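Local coordinates for protein putative malic enzyme ((S)-malate:NAD+ oxidoreductase (decarboxylating)) (Streptococcus pyogenes, PDB 2A9F) that probably catalyses the NAD-dependent oxidative decarboxylation of (S)-malate, with a divalent metal ion such as magnesium or manganese as cofactor, at residues V170-I175 and R205-A210; A281-F286 and A303-V308; V342-A347 and E377-S382. All coordinates share one frame; numbering follows the deposited sequence.

Contact 1 (V170-I175 and R205-A210); sequences VVLAAI and RKLLAA
L172 reaches helix 198-210 with both branches of its side chain, and with I175 it supplies all that helix 162-180 contributes here. Its CG stands anti to the backbone N (chi1 -168°), and the two methyl groups beyond it divide their partners. CD1 meets L207 CD2 at 3.9 Å and A210 CB at 4.2 Å, whereas CD2 faces the aliphatic root of K206, with CB at 4.3 Å. The two leucine chains run in opposing directions with an offset, and meet only through one methyl of each.

One turn further on, I175 adds its CD1, which lies 3.8 Å from L207 CD2. That single leucine methyl is therefore shared by both residues of the first helix. K206 joins in through its CB, while the rest of its chain leads off toward Q345 of helix 342-354.

The axes of the two segments are 11.1 Å apart at closest and cross at -40°. Only 168 Å² is buried in all, which agrees with a contact made by a few side-chain carbons, with the nearest CA atoms, those of L172 and L207, 7.4 Å apart. All four cross-contacts are between carbon atoms. Neighbours complete the surroundings: F286 of strand 284-287 packs on A174 and I175, and I346 of helix 342-354 packs on A209 and A210.

Helix 198-210 directly follows strand 190-194 through a glycine-rich turn resembling the Rossmann dinucleotide-binding motif, so the arrangement is consistent with helix-helix packing beside the sheet of an NAD-binding Rossmann domain.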
# COMPACT_ATOMS: atom_id res chain seq x y z
N VAL A 170 4.47 -24.25 -12.05
CA VAL A 170 3.33 -25.01 -12.53
C VAL A 170 3.78 -25.97 -13.61
O VAL A 170 3.17 -27.02 -13.82
CB VAL A 170 2.23 -24.07 -13.06
CG1 VAL A 170 1.05 -24.89 -13.57
CG2 VAL A 170 1.78 -23.14 -11.95
N VAL A 171 4.85 -25.60 -14.31
CA VAL A 171 5.38 -26.47 -15.35
C VAL A 171 6.06 -27.64 -14.65
O VAL A 171 5.97 -28.78 -15.09
CB VAL A 171 6.38 -25.72 -16.23
CG1 VAL A 171 7.10 -26.71 -17.16
CG2 VAL A 171 5.64 -24.66 -17.06
N LEU A 172 6.70 -27.34 -13.53
CA LEU A 172 7.38 -28.35 -12.76
C LEU A 172 6.37 -29.33 -12.20
O LEU A 172 6.64 -30.53 -12.08
CB LEU A 172 8.18 -27.71 -11.63
CG LEU A 172 9.17 -28.63 -10.91
CD1 LEU A 172 10.02 -29.38 -11.95
CD2 LEU A 172 10.06 -27.82 -10.00
N ALA A 173 5.19 -28.82 -11.86
CA ALA A 173 4.16 -29.69 -11.30
C ALA A 173 3.55 -30.49 -12.42
O ALA A 173 3.17 -31.66 -12.24
CB ALA A 173 3.09 -28.87 -10.59
N ALA A 174 3.47 -29.86 -13.59
CA ALA A 174 2.89 -30.49 -14.77
C ALA A 174 3.74 -31.66 -15.26
O ALA A 174 3.24 -32.53 -15.97
CB ALA A 174 2.72 -29.47 -15.87
N ILE A 175 5.01 -31.71 -14.91
CA ILE A 175 5.80 -32.84 -15.36
C ILE A 175 5.72 -33.94 -14.31
O ILE A 175 5.62 -35.10 -14.66
CB ILE A 175 7.31 -32.48 -15.68
CG1 ILE A 175 8.19 -32.70 -14.47
CG2 ILE A 175 7.43 -31.04 -16.17
CD1 ILE A 175 9.66 -32.72 -14.83
N ARG A 205 17.75 -24.92 -13.10
CA ARG A 205 18.24 -25.12 -11.74
C ARG A 205 17.18 -25.87 -10.95
O ARG A 205 17.48 -26.83 -10.23
CB ARG A 205 18.54 -23.80 -11.03
CG ARG A 205 19.87 -23.18 -11.36
CD ARG A 205 19.96 -22.90 -12.84
NE ARG A 205 21.10 -22.05 -13.17
CZ ARG A 205 21.16 -20.74 -12.93
NH1 ARG A 205 20.13 -20.13 -12.34
NH2 ARG A 205 22.24 -20.06 -13.28
N LYS A 206 15.94 -25.43 -11.09
CA LYS A 206 14.83 -26.07 -10.40
C LYS A 206 14.76 -27.55 -10.76
O LYS A 206 14.69 -28.40 -9.87
CB LYS A 206 13.51 -25.38 -10.73
CG LYS A 206 13.37 -24.03 -10.05
CD LYS A 206 12.11 -23.31 -10.50
CE LYS A 206 12.08 -21.92 -9.91
NZ LYS A 206 13.34 -21.17 -10.23
N LEU A 207 14.79 -27.86 -12.05
CA LEU A 207 14.75 -29.26 -12.48
C LEU A 207 15.84 -30.12 -11.83
O LEU A 207 15.57 -31.21 -11.33
CB LEU A 207 14.90 -29.35 -13.99
CG LEU A 207 13.63 -29.33 -14.80
CD1 LEU A 207 13.99 -29.32 -16.27
CD2 LEU A 207 12.78 -30.54 -14.46
N LEU A 208 17.07 -29.64 -11.83
CA LEU A 208 18.14 -30.43 -11.24
C LEU A 208 17.88 -30.62 -9.76
O LEU A 208 18.07 -31.72 -9.22
CB LEU A 208 19.49 -29.74 -11.48
CG LEU A 208 19.85 -29.73 -12.97
CD1 LEU A 208 21.27 -29.20 -13.17
CD2 LEU A 208 19.71 -31.14 -13.55
N ALA A 209 17.41 -29.56 -9.10
CA ALA A 209 17.08 -29.59 -7.68
C ALA A 209 15.89 -30.51 -7.42
O ALA A 209 15.76 -31.08 -6.34
CB ALA A 209 16.76 -28.18 -7.20
N ALA A 210 15.03 -30.65 -8.42
CA ALA A 210 13.85 -31.48 -8.30
C ALA A 210 14.16 -32.95 -8.48
O ALA A 210 13.34 -33.80 -8.17
CB ALA A 210 12.80 -31.05 -9.30

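Contact 2 (A281-F286 and A303-V308); sequences ARPVIF and AGAYIV
The guanidinium of R282 stacks on one face of the Y306 ring, the two planes 10° apart and their centres separated by 4.3 Å. Y306 CE1 sits over the centre of the guanidinium, and R282 NE over the centre of the ring. This makes a stacked, off-centre cation-pi pair, with CZ displaced by 31° from the ring normal. R282 gets there by bending, its CD turned out by chi2 of -87°, while the chain roots also touch, R282 CB lying 3.7 Å from Y306 CB. L182 packs beside both residues.

The pair lies just ahead of two neighbouring parallel strands, 284-287 and 307-310, which with helix 297-301 form a beta-alpha-beta unit of the Rossmann-type NAD-binding domain; 307-310 is the outermost strand of its sheet within the chain. G304, with positive phi and two hydrogen bonds running back into the last turn, ends the preceding helix in a Schellman motif.

Beyond the stack, the carbonyl of P283 takes two backbone N-H groups: Y306 N donates to P283 O at 2.9 Å, and I307 N makes a weak, longer bond to the same oxygen at 3.4 Å. The proline ring covers the incoming chain, with P283 CG 3.4 Å from A305 CA.

Side chains then sort to the two faces of the sheet. V284 and I307 run next to each other in the same direction, on the face where S178 of helix 162-180 touches both. I285 and V308 turn to the other face, where I276 packs on I285 and where I285 CD1 meets A305 CB at 4.1 Å. Between the backbones, V284 CA makes a bent CA-H...O contact with I307 O, the carbon 3.4 Å from the oxygen.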
# COMPACT_ATOMS: atom_id res chain seq x y z
N ALA A 281 9.78 -41.94 -26.94
CA ALA A 281 8.51 -42.64 -27.14
C ALA A 281 7.25 -41.84 -26.89
O ALA A 281 6.45 -41.63 -27.81
CB ALA A 281 8.49 -43.91 -26.30
N ARG A 282 7.04 -41.42 -25.63
CA ARG A 282 5.87 -40.61 -25.25
C ARG A 282 6.38 -39.19 -25.01
O ARG A 282 6.63 -38.78 -23.87
CB ARG A 282 5.22 -41.16 -23.97
CG ARG A 282 5.11 -42.68 -23.93
CD ARG A 282 3.84 -43.22 -24.58
NE ARG A 282 2.90 -43.72 -23.57
CZ ARG A 282 1.82 -44.44 -23.85
NH1 ARG A 282 1.54 -44.75 -25.11
NH2 ARG A 282 1.02 -44.85 -22.87
N PRO A 283 6.56 -38.42 -26.08
CA PRO A 283 7.06 -37.05 -26.00
C PRO A 283 6.12 -36.00 -25.40
O PRO A 283 5.05 -35.73 -25.94
CB PRO A 283 7.41 -36.74 -27.45
CG PRO A 283 6.35 -37.46 -28.20
CD PRO A 283 6.29 -38.79 -27.48
N VAL A 284 6.53 -35.44 -24.27
CA VAL A 284 5.75 -34.39 -23.62
C VAL A 284 6.28 -33.10 -24.23
O VAL A 284 7.39 -33.08 -24.75
CB VAL A 284 5.98 -34.39 -22.08
CG1 VAL A 284 5.15 -33.30 -21.43
CG2 VAL A 284 5.62 -35.74 -21.50
N ILE A 285 5.49 -32.03 -24.17
CA ILE A 285 5.88 -30.74 -24.74
C ILE A 285 5.23 -29.57 -24.01
O ILE A 285 4.02 -29.54 -23.84
CB ILE A 285 5.48 -30.68 -26.23
CG1 ILE A 285 6.42 -31.56 -27.06
CG2 ILE A 285 5.47 -29.23 -26.71
CD1 ILE A 285 6.09 -31.59 -28.54
N PHE A 286 6.04 -28.61 -23.58
CA PHE A 286 5.51 -27.44 -22.88
C PHE A 286 5.90 -26.16 -23.58
O PHE A 286 6.93 -25.57 -23.29
CB PHE A 286 5.98 -27.43 -21.43
CG PHE A 286 5.34 -28.50 -20.60
CD1 PHE A 286 3.99 -28.44 -20.29
CD2 PHE A 286 6.07 -29.61 -20.19
CE1 PHE A 286 3.37 -29.48 -19.60
CE2 PHE A 286 5.45 -30.66 -19.50
CZ PHE A 286 4.10 -30.59 -19.21
N ALA A 303 1.76 -34.90 -34.79
CA ALA A 303 3.16 -35.20 -35.07
C ALA A 303 3.57 -36.45 -34.31
O ALA A 303 4.40 -37.23 -34.77
CB ALA A 303 4.05 -34.02 -34.67
N GLY A 304 2.98 -36.66 -33.14
CA GLY A 304 3.31 -37.84 -32.36
C GLY A 304 3.54 -37.59 -30.89
O GLY A 304 4.02 -38.47 -30.17
N ALA A 305 3.20 -36.39 -30.42
CA ALA A 305 3.38 -36.05 -29.02
C ALA A 305 2.35 -36.75 -28.15
O ALA A 305 1.22 -36.98 -28.59
CB ALA A 305 3.27 -34.54 -28.84
N TYR A 306 2.74 -37.10 -26.93
CA TYR A 306 1.83 -37.77 -26.00
C TYR A 306 1.15 -36.78 -25.06
O TYR A 306 0.03 -37.00 -24.60
CB TYR A 306 2.60 -38.80 -25.18
CG TYR A 306 1.73 -39.55 -24.19
CD1 TYR A 306 0.74 -40.43 -24.63
CD2 TYR A 306 1.90 -39.38 -22.82
CE1 TYR A 306 -0.05 -41.13 -23.73
CE2 TYR A 306 1.11 -40.07 -21.91
CZ TYR A 306 0.14 -40.95 -22.37
OH TYR A 306 -0.64 -41.65 -21.46
N ILE A 307 1.85 -35.68 -24.78
CA ILE A 307 1.32 -34.64 -23.90
C ILE A 307 1.72 -33.27 -24.42
O ILE A 307 2.84 -33.07 -24.89
CB ILE A 307 1.83 -34.80 -22.46
CG1 ILE A 307 1.40 -36.15 -21.88
CG2 ILE A 307 1.30 -33.67 -21.60
CD1 ILE A 307 1.81 -36.38 -20.43
N VAL A 308 0.79 -32.33 -24.34
CA VAL A 308 1.04 -30.96 -24.78
C VAL A 308 0.42 -29.96 -23.83
O VAL A 308 -0.74 -30.08 -23.45
CB VAL A 308 0.47 -30.69 -26.17
CG1 VAL A 308 0.75 -29.26 -26.55
CG2 VAL A 308 1.07 -31.63 -27.18

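Contact 3 (V342-A347 and E377-S382); sequences VEMQIA and EIVAKS
A347 and M344 provide the apolar half of the contact, meeting I378 and V379 of helix 373-379 as well as S382 beyond its end. A347 CB points into the second segment and has 77 Å² of its residue covered, more than any other residue of the contact. It lies 3.7 Å from I378 CG2, 4.0 Å from V379 CA and 3.3 Å from S382 CB. The M344 chain bends at chi3 (62°), which places CE 3.8 Å from V379 CG1, and the two side chains cross at about a right angle.

The polar share is small. S382 OG, anti to its own backbone N (chi1 159°), donates a weak hydrogen bond to E343 O at 3.3 Å. The same carbonyl already accepts the helical bond from A347 N, at 2.8 Å, so the serine is a second and longer partner of an oxygen engaged within its helix.

The contact attaches helix 373-379 and the turn after it to the side of helix 342-354, whose Q345 touches K206 of helix 198-210 and whose I346 touches L172 and F176 of helix 162-180.

With 293 Å² buried, one weak hydrogen bond and no salt bridge across it, the chemistry implies attachment chiefly through van der Waals contact; with no side chain beyond CB on A347, the backbones come to 5.2 Å between A347 CA and I378 CA.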
# COMPACT_ATOMS: atom_id res chain seq x y z
N VAL A 342 14.26 -22.28 -2.90
CA VAL A 342 14.08 -23.04 -4.13
C VAL A 342 13.37 -24.35 -3.79
O VAL A 342 12.58 -24.86 -4.58
CB VAL A 342 15.44 -23.35 -4.81
CG1 VAL A 342 15.22 -24.18 -6.08
CG2 VAL A 342 16.17 -22.05 -5.16
N GLU A 343 13.67 -24.90 -2.61
CA GLU A 343 13.01 -26.13 -2.19
C GLU A 343 11.54 -25.84 -1.92
O GLU A 343 10.67 -26.68 -2.18
CB GLU A 343 13.68 -26.73 -0.94
CG GLU A 343 14.52 -25.76 -0.11
CD GLU A 343 15.92 -25.54 -0.69
OE1 GLU A 343 16.63 -26.54 -0.94
OE2 GLU A 343 16.30 -24.37 -0.89
N MET A 344 11.27 -24.64 -1.40
CA MET A 344 9.90 -24.19 -1.12
C MET A 344 9.08 -24.15 -2.41
O MET A 344 7.90 -24.49 -2.42
CB MET A 344 9.91 -22.79 -0.48
CG MET A 344 10.17 -22.78 1.04
SD MET A 344 10.59 -21.17 1.70
CE MET A 344 9.12 -20.25 1.33
N GLN A 345 9.72 -23.73 -3.51
CA GLN A 345 9.04 -23.66 -4.80
C GLN A 345 8.74 -25.05 -5.36
O GLN A 345 7.69 -25.23 -6.00
CB GLN A 345 9.89 -22.87 -5.78
CG GLN A 345 10.11 -21.44 -5.34
CD GLN A 345 10.98 -20.66 -6.28
OE1 GLN A 345 10.79 -20.69 -7.50
NE2 GLN A 345 11.94 -19.93 -5.73
N ILE A 346 9.62 -26.02 -5.13
CA ILE A 346 9.39 -27.38 -5.62
C ILE A 346 8.29 -27.97 -4.75
O ILE A 346 7.42 -28.72 -5.22
CB ILE A 346 10.66 -28.28 -5.53
CG1 ILE A 346 11.74 -27.76 -6.49
CG2 ILE A 346 10.33 -29.72 -5.90
CD1 ILE A 346 13.04 -28.54 -6.44
N ALA A 347 8.33 -27.59 -3.47
CA ALA A 347 7.33 -28.04 -2.51
C ALA A 347 5.97 -27.68 -3.10
O ALA A 347 5.07 -28.51 -3.18
CB ALA A 347 7.53 -27.34 -1.18
N GLU A 377 0.38 -25.94 2.36
CA GLU A 377 0.74 -27.01 3.29
C GLU A 377 2.14 -27.47 2.95
O GLU A 377 2.99 -27.57 3.83
CB GLU A 377 -0.24 -28.19 3.17
CG GLU A 377 -1.08 -28.44 4.42
CD GLU A 377 -1.57 -29.89 4.54
OE1 GLU A 377 -0.72 -30.80 4.68
OE2 GLU A 377 -2.80 -30.12 4.50
N ILE A 378 2.38 -27.74 1.67
CA ILE A 378 3.69 -28.20 1.24
C ILE A 378 4.77 -27.16 1.43
O ILE A 378 5.86 -27.48 1.87
CB ILE A 378 3.68 -28.62 -0.25
CG1 ILE A 378 2.31 -29.16 -0.65
CG2 ILE A 378 4.72 -29.71 -0.48
CD1 ILE A 378 1.81 -30.32 0.21
N VAL A 379 4.48 -25.90 1.09
CA VAL A 379 5.47 -24.84 1.23
C VAL A 379 5.97 -24.81 2.67
O VAL A 379 7.16 -24.67 2.93
CB VAL A 379 4.89 -23.46 0.84
CG1 VAL A 379 5.97 -22.39 0.95
CG2 VAL A 379 4.36 -23.52 -0.58
N ALA A 380 5.04 -24.93 3.61
CA ALA A 380 5.41 -24.98 5.01
C ALA A 380 5.76 -26.47 5.14
O ALA A 380 5.22 -27.28 4.39
CB ALA A 380 4.21 -24.61 5.90
N LYS A 381 6.65 -26.83 6.05
CA LYS A 381 7.05 -28.23 6.21
C LYS A 381 8.14 -28.60 5.21
O LYS A 381 8.94 -29.51 5.46
CB LYS A 381 5.84 -29.17 6.04
CG LYS A 381 4.69 -28.90 7.03
CD LYS A 381 5.10 -29.00 8.52
CE LYS A 381 5.92 -27.79 8.99
NZ LYS A 381 6.06 -27.71 10.48
N SER A 382 8.19 -27.90 4.09
CA SER A 382 9.24 -28.15 3.11
C SER A 382 10.48 -27.47 3.70
O SER A 382 11.61 -27.69 3.25
CB SER A 382 8.89 -27.50 1.77
OG SER A 382 10.06 -27.30 1.00

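How the contacts relate
From the N terminus the contacts run in series, and none nests in or crosses another. Contact 1 closes a 29-residue loop containing strand 190-194 and brings two helices of the NAD-binding domain together. Contact 2 then closes the shorter, 16-residue connection through helix 297-301 at the sheet edge. Contact 3 comes last, bridging 29 residues toward the C terminus. Contact 1 touches both others: V171 CG1 lies 4.3 Å from F286 CG, and K206 O 3.8 Å from I346 CD1. Contacts 2 and 3 stay about 14 Å apart at their nearest atoms. Helices 162-180 and 198-210 of contact 1 thus link strand 284-287 to helix 342-354 and, through it, helix 373-379.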